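Local structure of DspB (Aggregatibacter actinomycetemcomitans, 1YHT) at residues M22-R27 with W330-K335; S55-Y60 with S117-T122; Y275-V280 with A323-S328. The protein hydrolyses terminal beta-linked N-acetylhexosamine residues as a family 20 glycoside hydrolase, and probably disperses biofilms by cutting their polysaccharide matrix. All coordinates share one frame; numbering follows the deposited sequence.

Contact 1 (M22-R27 with W330-K335); sequences MLDIAR and WGEDAK. With GOL (glycerol), chain C.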
ATOM      1  N   MET A  22       5.754   1.745   4.333  1.00  5.85           N
ATOM      2  CA  MET A  22       4.828   1.938   3.229  1.00  6.85           C
ATOM      3  C   MET A  22       4.769   3.424   2.940  1.00  6.42           C
ATOM      4  O   MET A  22       4.401   4.257   3.812  1.00  6.40           O
ATOM      5  CB  MET A  22       3.452   1.415   3.618  1.00  7.54           C
ATOM      6  CG  MET A  22       2.522   1.281   2.499  1.00 11.14           C
ATOM      7  SD  MET A  22       1.468   2.624   1.975  1.00 18.94           S
ATOM      8  CE  MET A  22       1.333   3.958   3.144  1.00 13.56           C
ATOM      9  N   LEU A  23       5.086   3.780   1.712  1.00  5.77           N
ATOM     10  CA  LEU A  23       5.157   5.186   1.360  1.00  6.40           C
ATOM     11  C   LEU A  23       4.099   5.430   0.313  1.00  6.81           C
ATOM     12  O   LEU A  23       4.112   4.791  -0.767  1.00  5.04           O
ATOM     13  CB  LEU A  23       6.545   5.559   0.794  1.00  5.50           C
ATOM     14  CG  LEU A  23       6.735   7.082   0.576  1.00  7.25           C
ATOM     15  CD1 LEU A  23       6.723   7.919   1.848  1.00  7.03           C
ATOM     16  CD2 LEU A  23       7.986   7.344  -0.176  1.00  9.63           C
ATOM     17  N   ASP A  24       3.187   6.348   0.636  1.00  7.64           N
ATOM     18  CA  ASP A  24       2.108   6.730  -0.272  1.00  7.61           C
ATOM     19  C   ASP A  24       2.614   7.891  -1.112  1.00  7.94           C
ATOM     20  O   ASP A  24       2.657   9.031  -0.673  1.00  7.41           O
ATOM     21  CB  ASP A  24       0.853   7.077   0.517  1.00  7.32           C
ATOM     22  CG  ASP A  24      -0.198   7.819  -0.291  1.00  7.24           C
ATOM     23  OD1 ASP A  24      -0.183   7.835  -1.552  1.00  7.58           O
ATOM     24  OD2 ASP A  24      -1.100   8.391   0.372  1.00  8.63           O
ATOM     25  N   ILE A  25       3.006   7.554  -2.330  1.00  9.02           N
ATOM     26  CA  ILE A  25       3.463   8.543  -3.271  1.00  9.12           C
ATOM     27  C   ILE A  25       2.349   8.947  -4.219  1.00  8.77           C
ATOM     28  O   ILE A  25       2.574   9.759  -5.062  1.00  8.44           O
ATOM     29  CB  ILE A  25       4.748   8.114  -4.036  1.00  9.93           C
ATOM     30  CG1 ILE A  25       4.535   6.923  -4.976  1.00  9.38           C
ATOM     31  CG2 ILE A  25       5.895   7.835  -3.013  1.00  9.51           C
ATOM     32  CD1 ILE A  25       5.729   6.632  -5.789  1.00 10.47           C
ATOM     33  N   ALA A  26       1.143   8.414  -4.033  1.00  8.61           N
ATOM     34  CA  ALA A  26       0.010   8.779  -4.875  1.00  8.43           C
ATOM     35  C   ALA A  26      -0.620  10.088  -4.424  1.00  8.60           C
ATOM     36  O   ALA A  26      -1.034  10.899  -5.243  1.00  9.38           O
ATOM     37  CB  ALA A  26      -1.036   7.664  -4.859  1.00  8.77           C
ATOM     38  N   ARG A  27      -0.754  10.259  -3.122  1.00  8.18           N
ATOM     39  CA  ARG A  27      -1.335  11.477  -2.535  1.00  9.46           C
ATOM     40  C   ARG A  27      -0.319  12.613  -2.331  1.00  9.47           C
ATOM     41  O   ARG A  27      -0.718  13.761  -2.165  1.00 10.23           O
ATOM     42  CB  ARG A  27      -1.959  11.163  -1.177  1.00  8.63           C
ATOM     43  CG  ARG A  27      -3.347  10.502  -1.250  1.00 10.21           C
ATOM     44  CD  ARG A  27      -3.375   9.150  -1.985  1.00 10.37           C
ATOM     45  NE  ARG A  27      -4.670   8.541  -1.672  1.00 10.93           N
ATOM     46  CZ  ARG A  27      -4.935   7.860  -0.573  1.00 12.91           C
ATOM     47  NH1 ARG A  27      -3.968   7.578   0.275  1.00 12.19           N
ATOM     48  NH2 ARG A  27      -6.175   7.430  -0.336  1.00 13.30           N
ATOM     49  N   TRP A 330       0.986   8.276   4.998  1.00  7.18           N
ATOM     50  CA  TRP A 330      -0.078   8.568   4.100  1.00  8.04           C
ATOM     51  C   TRP A 330      -0.086  10.043   3.778  1.00  9.12           C
ATOM     52  O   TRP A 330       0.213  10.885   4.638  1.00 10.15           O
ATOM     53  CB  TRP A 330      -1.420   8.159   4.668  1.00  8.42           C
ATOM     54  CG  TRP A 330      -1.577   6.669   4.916  1.00  8.23           C
ATOM     55  CD1 TRP A 330      -1.477   6.040   6.094  1.00  7.80           C
ATOM     56  CD2 TRP A 330      -1.888   5.676   3.949  1.00  7.37           C
ATOM     57  NE1 TRP A 330      -1.698   4.691   5.938  1.00  9.42           N
ATOM     58  CE2 TRP A 330      -1.947   4.443   4.621  1.00  7.94           C
ATOM     59  CE3 TRP A 330      -2.113   5.706   2.571  1.00  7.48           C
ATOM     60  CZ2 TRP A 330      -2.238   3.256   3.973  1.00  9.55           C
ATOM     61  CZ3 TRP A 330      -2.380   4.525   1.923  1.00 10.46           C
ATOM     62  CH2 TRP A 330      -2.437   3.318   2.616  1.00  9.03           C
ATOM     63  N   GLY A 331      -0.462  10.327   2.527  1.00  9.75           N
ATOM     64  CA  GLY A 331      -0.222  11.620   1.872  1.00  9.74           C
ATOM     65  C   GLY A 331      -1.344  12.627   1.795  1.00  9.75           C
ATOM     66  O   GLY A 331      -1.099  13.749   1.351  1.00  8.54           O
ATOM     67  N   GLU A 332      -2.550  12.238   2.197  1.00 10.65           N
ATOM     68  CA  GLU A 332      -3.799  13.042   1.991  1.00 12.74           C
ATOM     69  C   GLU A 332      -3.704  14.485   2.413  1.00 11.80           C
ATOM     70  O   GLU A 332      -4.331  15.366   1.812  1.00 11.39           O
ATOM     71  CB  GLU A 332      -4.969  12.631   2.915  1.00 14.51           C
ATOM     72  CG  GLU A 332      -5.470  11.331   2.932  1.00 19.47           C
ATOM     73  CD  GLU A 332      -4.748  10.458   3.868  1.00 18.36           C
ATOM     74  OE1 GLU A 332      -5.205  10.230   5.036  1.00 17.62           O
ATOM     75  OE2 GLU A 332      -3.757   9.960   3.353  1.00 14.98           O
ATOM     76  N   ASP A 333      -3.037  14.711   3.537  1.00 11.31           N
ATOM     77  CA  ASP A 333      -3.119  15.985   4.248  1.00 12.00           C
ATOM     78  C   ASP A 333      -1.834  16.812   4.087  1.00 12.61           C
ATOM     79  O   ASP A 333      -1.701  17.879   4.694  1.00 10.81           O
ATOM     80  CB  ASP A 333      -3.354  15.726   5.761  1.00 12.58           C
ATOM     81  CG  ASP A 333      -4.800  15.332   6.098  1.00 14.36           C
ATOM     82  OD1 ASP A 333      -5.678  15.352   5.215  1.00 12.68           O
ATOM     83  OD2 ASP A 333      -5.048  14.961   7.261  1.00 14.77           O
ATOM     84  N   ALA A 334      -0.878  16.282   3.306  1.00 12.76           N
ATOM     85  CA  ALA A 334       0.490  16.788   3.301  1.00 12.69           C
ATOM     86  C   ALA A 334       0.760  17.889   2.242  1.00 12.95           C
ATOM     87  O   ALA A 334       1.915  18.200   1.952  1.00 12.48           O
ATOM     88  CB  ALA A 334       1.433  15.642   3.110  1.00 12.36           C
ATOM     89  N   LYS A 335      -0.290  18.494   1.674  1.00 13.19           N
ATOM     90  CA  LYS A 335      -0.094  19.407   0.562  1.00 14.59           C
ATOM     91  C   LYS A 335       0.880  20.569   0.843  1.00 14.80           C
ATOM     92  O   LYS A 335       1.584  20.999  -0.052  1.00 14.49           O
ATOM     93  CB  LYS A 335      -1.425  19.991   0.081  1.00 16.33           C
ATOM     94  CG  LYS A 335      -2.132  20.889   1.048  1.00 18.85           C
ATOM     95  CD  LYS A 335      -3.568  21.259   0.560  1.00 24.69           C
ATOM     96  CE  LYS A 335      -4.682  20.298   1.095  1.00 29.04           C
ATOM     97  NZ  LYS A 335      -6.124  20.724   0.818  1.00 30.41           N
TER
HETATM   98  C1  GOL C 751      -5.236   6.784   6.017  1.00 21.89           C
HETATM   99  O1  GOL C 751      -5.575   8.061   6.620  1.00 19.57           O
HETATM  100  C2  GOL C 751      -6.442   6.313   5.193  1.00 22.04           C
HETATM  101  O2  GOL C 751      -7.031   5.051   5.627  1.00 24.96           O
HETATM  102  C3  GOL C 751      -6.174   6.366   3.680  1.00 24.37           C
HETATM  103  O3  GOL C 751      -5.438   7.520   3.177  1.00 22.49           O
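Asp24 and Gly331 meet where the ends of strands 18-24 and 324-329 run out into loops: the CA atoms of Asp24 and Trp330 lie 5.2 Å apart, and those of Arg27 and Gly331 4.5 Å. The strands are neighbours in the parallel TIM barrel. Gly331 opens a type I turn that ends at Ala334. Asp24 OD1 accepts from Ala26 N, making an Asx turn, and from Arg27 N, three residues on, an Asx motif. Asp24 OD2 accepts from Gly331 N at 3.0 Å (151°) and from Arg27 NH1 at 3.0 Å, from opposite faces of the carboxylate plane. The guanidinium is also paired through NE with Glu58. Glu332 OE2 adds only a long charge contact, 3.9 Å from Arg27 NH1 and well out of the guanidinium plane. Arg27 CB packs on Gly331 C at 3.4 Å. The Trp330 ring is sandwiched between Met22 and a glycerol, probably from the crystallisation liquor. With CG anti to the backbone N (chi1 -167°) and bends at chi2 and chi3, the Met22 chain ends with CE over the centre of the Trp330 six-membered ring, 3.5 Å from the centroid, while glycerol C1 sits over the other face, toward the rim.

Contact 2 (S55-Y60 with S117-T122); sequences SDHENY and SPNHMT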
ATOM      1  N   SER A  55      -0.296   4.267  -6.565  1.00  6.64           N
ATOM      2  CA  SER A  55      -1.534   4.349  -7.334  1.00  7.37           C
ATOM      3  C   SER A  55      -2.739   4.477  -6.347  1.00  7.49           C
ATOM      4  O   SER A  55      -2.923   3.638  -5.454  1.00  7.14           O
ATOM      5  CB  SER A  55      -1.674   3.124  -8.221  1.00  7.26           C
ATOM      6  OG  SER A  55      -2.931   3.097  -8.893  1.00 11.16           O
ATOM      7  N   ASP A  56      -3.526   5.534  -6.511  1.00  7.28           N
ATOM      8  CA  ASP A  56      -4.727   5.709  -5.689  1.00  8.46           C
ATOM      9  C   ASP A  56      -5.687   6.612  -6.457  1.00  8.29           C
ATOM     10  O   ASP A  56      -5.534   6.776  -7.652  1.00  7.94           O
ATOM     11  CB  ASP A  56      -4.388   6.251  -4.277  1.00  7.99           C
ATOM     12  CG  ASP A  56      -5.320   5.700  -3.192  1.00  8.28           C
ATOM     13  OD1 ASP A  56      -6.531   6.073  -3.249  1.00  8.20           O
ATOM     14  OD2 ASP A  56      -4.880   4.867  -2.298  1.00  8.07           O
ATOM     15  N   HIS A  57      -6.658   7.222  -5.791  1.00  8.96           N
ATOM     16  CA  HIS A  57      -7.588   8.089  -6.489  1.00  8.57           C
ATOM     17  C   HIS A  57      -6.946   9.332  -7.104  1.00  8.90           C
ATOM     18  O   HIS A  57      -7.261   9.692  -8.231  1.00  8.43           O
ATOM     19  CB  HIS A  57      -8.699   8.566  -5.560  1.00  9.60           C
ATOM     20  CG  HIS A  57      -9.498   7.474  -4.955  1.00  7.13           C
ATOM     21  ND1 HIS A  57     -10.324   6.669  -5.702  1.00  9.66           N
ATOM     22  CD2 HIS A  57      -9.700   7.130  -3.663  1.00  7.82           C
ATOM     23  CE1 HIS A  57     -10.978   5.852  -4.899  1.00 10.40           C
ATOM     24  NE2 HIS A  57     -10.631   6.116  -3.656  1.00  8.40           N
ATOM     25  N   GLU A  58      -5.975   9.906  -6.411  1.00  9.86           N
ATOM     26  CA  GLU A  58      -5.482  11.224  -6.732  1.00 10.18           C
ATOM     27  C   GLU A  58      -4.413  11.179  -7.835  1.00  9.90           C
ATOM     28  O   GLU A  58      -4.268  12.156  -8.588  1.00  9.28           O
ATOM     29  CB  GLU A  58      -4.891  11.891  -5.485  1.00 10.72           C
ATOM     30  CG  GLU A  58      -5.893  12.258  -4.384  1.00 12.26           C
ATOM     31  CD  GLU A  58      -6.283  11.094  -3.511  1.00 12.34           C
ATOM     32  OE1 GLU A  58      -5.873   9.952  -3.770  1.00 12.28           O
ATOM     33  OE2 GLU A  58      -7.022  11.317  -2.547  1.00 14.61           O
ATOM     34  N   ASN A  59      -3.666  10.074  -7.923  1.00  9.37           N
ATOM     35  CA  ASN A  59      -2.620   9.961  -8.924  1.00  8.58           C
ATOM     36  C   ASN A  59      -2.127   8.523  -9.128  1.00  9.16           C
ATOM     37  O   ASN A  59      -2.382   7.640  -8.302  1.00  8.68           O
ATOM     38  CB  ASN A  59      -1.445  10.861  -8.510  1.00  8.58           C
ATOM     39  CG  ASN A  59      -0.430  11.103  -9.628  1.00  7.19           C
ATOM     40  OD1 ASN A  59      -0.734  11.039 -10.826  1.00  7.41           O
ATOM     41  ND2 ASN A  59       0.770  11.447  -9.228  1.00  4.15           N
ATOM     42  N   TYR A  60      -1.484   8.317 -10.285  1.00  8.94           N
ATOM     43  CA  TYR A  60      -0.749   7.102 -10.624  1.00  8.51           C
ATOM     44  C   TYR A  60       0.664   7.650 -10.872  1.00  8.51           C
ATOM     45  O   TYR A  60       0.915   8.284 -11.902  1.00  8.12           O
ATOM     46  CB  TYR A  60      -1.316   6.467 -11.932  1.00  7.97           C
ATOM     47  CG  TYR A  60      -0.648   5.189 -12.319  1.00  7.73           C
ATOM     48  CD1 TYR A  60      -1.081   3.982 -11.779  1.00  7.02           C
ATOM     49  CD2 TYR A  60       0.462   5.181 -13.170  1.00  9.18           C
ATOM     50  CE1 TYR A  60      -0.453   2.772 -12.106  1.00  7.35           C
ATOM     51  CE2 TYR A  60       1.124   3.989 -13.488  1.00  9.81           C
ATOM     52  CZ  TYR A  60       0.627   2.775 -12.948  1.00  9.86           C
ATOM     53  OH  TYR A  60       1.230   1.593 -13.197  1.00 10.56           O
ATOM     54  N   SER A 117      -6.639  -2.104  -5.988  1.00  8.47           N
ATOM     55  CA  SER A 117      -7.918  -2.425  -6.624  1.00  8.26           C
ATOM     56  C   SER A 117      -8.693  -3.280  -5.634  1.00  9.54           C
ATOM     57  O   SER A 117      -8.107  -3.830  -4.683  1.00  8.76           O
ATOM     58  CB  SER A 117      -7.742  -3.121  -7.965  1.00  7.97           C
ATOM     59  OG  SER A 117      -7.584  -4.526  -7.857  1.00 11.15           O
ATOM     60  N   PRO A 118     -10.031  -3.389  -5.827  1.00  9.43           N
ATOM     61  CA  PRO A 118     -10.852  -2.793  -6.875  1.00  9.41           C
ATOM     62  C   PRO A 118     -11.212  -1.332  -6.702  1.00  9.26           C
ATOM     63  O   PRO A 118     -11.717  -0.733  -7.657  1.00  9.46           O
ATOM     64  CB  PRO A 118     -12.165  -3.618  -6.803  1.00 11.03           C
ATOM     65  CG  PRO A 118     -12.237  -4.109  -5.473  1.00  9.75           C
ATOM     66  CD  PRO A 118     -10.818  -4.248  -4.941  1.00 10.14           C
ATOM     67  N   ASN A 119     -11.014  -0.781  -5.505  1.00  8.95           N
ATOM     68  CA  ASN A 119     -11.242   0.651  -5.249  1.00  8.61           C
ATOM     69  C   ASN A 119      -9.874   1.381  -5.339  1.00  8.84           C
ATOM     70  O   ASN A 119      -8.904   0.799  -5.841  1.00  5.87           O
ATOM     71  CB  ASN A 119     -11.995   0.803  -3.902  1.00  8.74           C
ATOM     72  CG  ASN A 119     -12.963   2.019  -3.863  1.00 10.21           C
ATOM     73  OD1 ASN A 119     -14.228   1.874  -3.785  1.00 13.39           O
ATOM     74  ND2 ASN A 119     -12.390   3.218  -3.885  1.00  6.09           N
ATOM     75  N   HIS A 120      -9.792   2.625  -4.859  1.00  8.83           N
ATOM     76  CA  HIS A 120      -8.515   3.339  -4.752  1.00  9.34           C
ATOM     77  C   HIS A 120      -7.739   3.300  -6.088  1.00  9.76           C
ATOM     78  O   HIS A 120      -6.516   3.100  -6.136  1.00  9.08           O
ATOM     79  CB  HIS A 120      -7.714   2.781  -3.570  1.00  8.62           C
ATOM     80  CG  HIS A 120      -8.236   3.215  -2.231  1.00  6.90           C
ATOM     81  ND1 HIS A 120      -8.110   4.511  -1.774  1.00  7.51           N
ATOM     82  CD2 HIS A 120      -8.896   2.536  -1.254  1.00  6.34           C
ATOM     83  CE1 HIS A 120      -8.679   4.611  -0.579  1.00  8.66           C
ATOM     84  NE2 HIS A 120      -9.144   3.421  -0.228  1.00  6.33           N
ATOM     85  N   MET A 121      -8.465   3.521  -7.193  1.00 10.33           N
ATOM     86  CA  MET A 121      -7.846   3.431  -8.527  1.00  9.42           C
ATOM     87  C   MET A 121      -8.342   4.438  -9.519  1.00  9.36           C
ATOM     88  O   MET A 121      -8.228   4.223 -10.725  1.00 10.20           O
ATOM     89  CB  MET A 121      -7.923   1.988  -9.076  1.00 10.32           C
ATOM     90  CG  MET A 121      -9.289   1.399  -9.257  1.00  8.52           C
ATOM     91  SD  MET A 121      -9.327  -0.280  -9.923  1.00 10.43           S
ATOM     92  CE  MET A 121      -8.156  -0.147 -11.267  1.00  8.60           C
ATOM     93  N   THR A 122      -8.858   5.570  -9.039  1.00 10.05           N
ATOM     94  CA  THR A 122      -9.400   6.588  -9.937  1.00  9.72           C
ATOM     95  C   THR A 122      -8.366   7.150 -10.910  1.00  9.54           C
ATOM     96  O   THR A 122      -8.697   7.425 -12.037  1.00  9.52           O
ATOM     97  CB  THR A 122     -10.109   7.712  -9.192  1.00  9.32           C
ATOM     98  OG1 THR A 122     -11.076   7.131  -8.319  1.00 10.23           O
ATOM     99  CG2 THR A 122     -10.837   8.634 -10.159  1.00 12.66           C
TER
HETATM  100  O   HOH W   1      -4.675   1.823  -7.507  1.00  7.82           O
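Asp56 OD1 is gripped by His120 ND1 from across the contact and by the backbone N of His57 from its own loop. The bond from His120 ND1 is 2.7 Å long, bends to 160° and uses the syn lone pair; His57 N takes the anti one. Asp56 OD1 lies close to the imidazole plane of His120, with the carboxylate turned 74° from the ring. Asp56 OD2 is bound by His53, and His120 NE2 by Glu184, so the imidazole is held at both nitrogens. The two segments are loops that follow the neighbouring parallel strands 49-53 and 110-117 of the TIM barrel, the end at which such enzymes bind substrate. Acetic acid and a glycerol, both probably from the crystallisation liquor, lie near His120, consistent with a pocket. With His57 CG anti to its carbonyl carbon (chi1 -59°), the His57 ring has His120 CA over one face, 3.7 Å from the centroid. At its edge His57 ND1 shares a 2.8 Å hydrogen bond with Thr122 OG1, in the first turn of helix 122-132. A water links Ser55 OG to His120 O, at 2.6 Å from each.

Contact 3 (Y275-V280 with A323-S328); sequences YYLYIV and AGAALS. With ACY (acetic acid), chain B.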
ATOM      1  N   TYR A 275      -3.425   2.595  14.434  1.00 13.02           N
ATOM      2  CA  TYR A 275      -3.271   3.498  15.576  1.00 13.49           C
ATOM      3  C   TYR A 275      -1.832   3.944  15.829  1.00 12.61           C
ATOM      4  O   TYR A 275      -1.598   5.139  16.030  1.00 12.84           O
ATOM      5  CB  TYR A 275      -3.844   2.894  16.837  1.00 14.92           C
ATOM      6  CG  TYR A 275      -3.860   3.884  17.984  1.00 17.34           C
ATOM      7  CD1 TYR A 275      -4.844   4.878  18.074  1.00 20.14           C
ATOM      8  CD2 TYR A 275      -2.875   3.852  18.939  1.00 18.41           C
ATOM      9  CE1 TYR A 275      -4.841   5.799  19.118  1.00 19.32           C
ATOM     10  CE2 TYR A 275      -2.879   4.748  20.004  1.00 18.21           C
ATOM     11  CZ  TYR A 275      -3.869   5.693  20.094  1.00 20.76           C
ATOM     12  OH  TYR A 275      -3.804   6.571  21.143  1.00 22.09           O
ATOM     13  N   TYR A 276      -0.889   3.003  15.860  1.00 11.17           N
ATOM     14  CA  TYR A 276       0.530   3.316  16.134  1.00 11.20           C
ATOM     15  C   TYR A 276       1.409   3.519  14.890  1.00 10.83           C
ATOM     16  O   TYR A 276       2.470   4.154  14.956  1.00 10.63           O
ATOM     17  CB  TYR A 276       1.164   2.189  16.948  1.00 10.71           C
ATOM     18  CG  TYR A 276       0.724   2.189  18.379  1.00 14.70           C
ATOM     19  CD1 TYR A 276       1.157   3.204  19.242  1.00 15.50           C
ATOM     20  CD2 TYR A 276      -0.152   1.210  18.873  1.00 15.61           C
ATOM     21  CE1 TYR A 276       0.762   3.228  20.551  1.00 17.01           C
ATOM     22  CE2 TYR A 276      -0.536   1.217  20.224  1.00 17.26           C
ATOM     23  CZ  TYR A 276      -0.083   2.233  21.041  1.00 18.34           C
ATOM     24  OH  TYR A 276      -0.461   2.296  22.361  1.00 20.98           O
ATOM     25  N   LEU A 277       0.984   2.918  13.791  1.00 10.19           N
ATOM     26  CA  LEU A 277       1.839   2.749  12.641  1.00 10.14           C
ATOM     27  C   LEU A 277       1.411   3.504  11.400  1.00  9.17           C
ATOM     28  O   LEU A 277       2.114   3.436  10.401  1.00  9.22           O
ATOM     29  CB  LEU A 277       2.028   1.260  12.340  1.00  9.48           C
ATOM     30  CG  LEU A 277       2.483   0.379  13.501  1.00 11.36           C
ATOM     31  CD1 LEU A 277       2.588  -1.037  13.066  1.00 10.05           C
ATOM     32  CD2 LEU A 277       3.806   0.798  14.135  1.00 13.88           C
ATOM     33  N   TYR A 278       0.299   4.222  11.455  1.00  8.90           N
ATOM     34  CA  TYR A 278      -0.061   5.190  10.398  1.00  9.28           C
ATOM     35  C   TYR A 278       0.328   6.572  10.878  1.00 10.23           C
ATOM     36  O   TYR A 278       0.076   6.924  12.034  1.00  8.64           O
ATOM     37  CB  TYR A 278      -1.564   5.220  10.134  1.00  9.73           C
ATOM     38  CG  TYR A 278      -2.093   4.143   9.224  1.00 10.07           C
ATOM     39  CD1 TYR A 278      -1.389   2.950   8.999  1.00 11.13           C
ATOM     40  CD2 TYR A 278      -3.341   4.284   8.632  1.00 12.00           C
ATOM     41  CE1 TYR A 278      -1.889   1.984   8.183  1.00  9.96           C
ATOM     42  CE2 TYR A 278      -3.861   3.282   7.849  1.00 10.67           C
ATOM     43  CZ  TYR A 278      -3.132   2.159   7.598  1.00 11.32           C
ATOM     44  OH  TYR A 278      -3.651   1.200   6.728  1.00  7.38           O
ATOM     45  N   ILE A 279       0.957   7.334   9.979  1.00 10.43           N
ATOM     46  CA  ILE A 279       1.103   8.766  10.180  1.00 10.73           C
ATOM     47  C   ILE A 279       0.570   9.466   8.928  1.00 10.30           C
ATOM     48  O   ILE A 279       0.826   9.024   7.786  1.00 10.57           O
ATOM     49  CB  ILE A 279       2.581   9.178  10.599  1.00 10.20           C
ATOM     50  CG1 ILE A 279       2.639  10.673  10.907  1.00 12.21           C
ATOM     51  CG2 ILE A 279       3.589   8.813   9.510  1.00 10.75           C
ATOM     52  CD1 ILE A 279       3.825  11.062  11.813  1.00 13.08           C
ATOM     53  N   VAL A 280      -0.149  10.572   9.140  1.00  9.62           N
ATOM     54  CA  VAL A 280      -0.726  11.376   8.082  1.00 10.57           C
ATOM     55  C   VAL A 280      -0.177  12.812   8.202  1.00 11.53           C
ATOM     56  O   VAL A 280      -0.785  13.709   8.821  1.00 11.08           O
ATOM     57  CB  VAL A 280      -2.302  11.322   8.106  1.00 12.00           C
ATOM     58  CG1 VAL A 280      -2.890  11.863   6.822  1.00 11.17           C
ATOM     59  CG2 VAL A 280      -2.800   9.839   8.341  1.00 11.52           C
ATOM     60  N   ALA A 323       4.736 -11.940  11.125  1.00 13.40           N
ATOM     61  CA  ALA A 323       5.808 -11.968  10.135  1.00 13.28           C
ATOM     62  C   ALA A 323       6.618 -10.638  10.123  1.00 12.58           C
ATOM     63  O   ALA A 323       7.758 -10.620   9.742  1.00 13.20           O
ATOM     64  CB  ALA A 323       5.203 -12.286   8.771  1.00 14.27           C
ATOM     65  N   GLY A 324       6.042  -9.564  10.634  1.00 12.07           N
ATOM     66  CA  GLY A 324       6.660  -8.230  10.533  1.00 11.17           C
ATOM     67  C   GLY A 324       5.668  -7.100  10.727  1.00 10.03           C
ATOM     68  O   GLY A 324       4.582  -7.312  11.294  1.00  9.24           O
ATOM     69  N   ALA A 325       6.050  -5.905  10.241  1.00  8.53           N
ATOM     70  CA  ALA A 325       5.322  -4.652  10.500  1.00  8.80           C
ATOM     71  C   ALA A 325       5.853  -3.567   9.632  1.00  9.00           C
ATOM     72  O   ALA A 325       6.980  -3.654   9.130  1.00 10.53           O
ATOM     73  CB  ALA A 325       5.462  -4.232  11.972  1.00  8.59           C
ATOM     74  N   ALA A 326       5.048  -2.544   9.421  1.00  9.93           N
ATOM     75  CA  ALA A 326       5.510  -1.361   8.683  1.00  9.23           C
ATOM     76  C   ALA A 326       4.927  -0.104   9.257  1.00  8.14           C
ATOM     77  O   ALA A 326       3.813  -0.120   9.772  1.00  9.27           O
ATOM     78  CB  ALA A 326       5.130  -1.480   7.239  1.00  9.43           C
ATOM     79  N   LEU A 327       5.695   0.974   9.187  1.00  7.39           N
ATOM     80  CA  LEU A 327       5.161   2.327   9.276  1.00  6.59           C
ATOM     81  C   LEU A 327       4.556   2.695   7.935  1.00  7.17           C
ATOM     82  O   LEU A 327       5.233   2.553   6.922  1.00  7.40           O
ATOM     83  CB  LEU A 327       6.257   3.346   9.541  1.00  5.98           C
ATOM     84  CG  LEU A 327       5.856   4.824   9.700  1.00  7.27           C
ATOM     85  CD1 LEU A 327       5.063   5.087  10.948  1.00  9.11           C
ATOM     86  CD2 LEU A 327       7.118   5.744   9.746  1.00  8.36           C
ATOM     87  N   SER A 328       3.365   3.261   7.950  1.00  6.13           N
ATOM     88  CA  SER A 328       2.724   3.807   6.764  1.00  7.05           C
ATOM     89  C   SER A 328       2.641   5.338   6.846  1.00  7.43           C
ATOM     90  O   SER A 328       2.119   5.883   7.807  1.00  8.33           O
ATOM     91  CB  SER A 328       1.312   3.199   6.631  1.00  6.56           C
ATOM     92  OG  SER A 328       1.325   1.788   6.354  1.00  8.03           O
TER
HETATM   93  C   ACY B 750      -5.971   1.541   4.102  1.00  9.50           C
HETATM   94  O   ACY B 750      -5.757   2.045   5.212  1.00  8.25           O
HETATM   95  OXT ACY B 750      -6.884   1.930   3.326  1.00  8.39           O
HETATM   96  CH3 ACY B 750      -5.062   0.440   3.671  1.00 10.06           C
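The Tyr278 ring meets Ser328 obliquely, with Tyr278 CD1 3.6 Å from Ser328 CB. ACY O, of a bound acetic acid, lies at the edge of the same ring, near its plane, and accepts a 2.7 Å hydrogen bond from Tyr278 OH. The acetic acid is probably from the crystallisation liquor. Trp330 meets this tyrosine edge-to-face. The Tyr278 and Ser328 side chains leave the same face of the sheet, with Tyr278 CG anti to its carbonyl carbon (chi1 -82°). The backbones pair in parallel. Ser328 N donates to Leu277 O at 2.8 Å, almost straight at 176°. Ile279 N donates to Ser328 O at 2.9 Å (170°). Ser328 thus gives and takes one bond on either side of Tyr278, the usual pattern of a parallel bridge. Leu327 CD1 packs against Leu277 O at 3.4 Å, and Leu277 CB against Ala326 O at 3.4 Å. The apolar side-chain contacts are looser: Ile279 CG2 comes to 4.3 Å from Leu327 CD1. Strand 324-329 belongs to the TIM barrel, where it also pairs with 18-24 and 269-271. The short strand 278-279 joins it directly after helix 274-277. Helix 339-358 packs on Leu277, Ile279, Ala325 and Leu327, through Val353, Leu349 and Thr357, and helix 287-301 meets Tyr276.

All three contacts are largely buried, and all belong to the barrel or its loops. Contact 3 holds strand 324-329 and contact 1 the loop that follows it; strand 18-24 of contact 1 is that strand's neighbour in the sheet. The two meet through Met22 N with Leu327 O and Trp330 N with Ile279 O, both probable hydrogen bonds. Contact 1 also touches contact 2, through the Arg27 guanidinium. Contacts 2 and 3 do not touch; their nearest atoms are about 9 Å apart. The chemistry follows the place. Contact 3 is mainly backbone pairing and apolar packing. Contacts 1 and 2 join segments at and beyond strand ends through carboxylates, and contact 1 reaches the surface at Glu332.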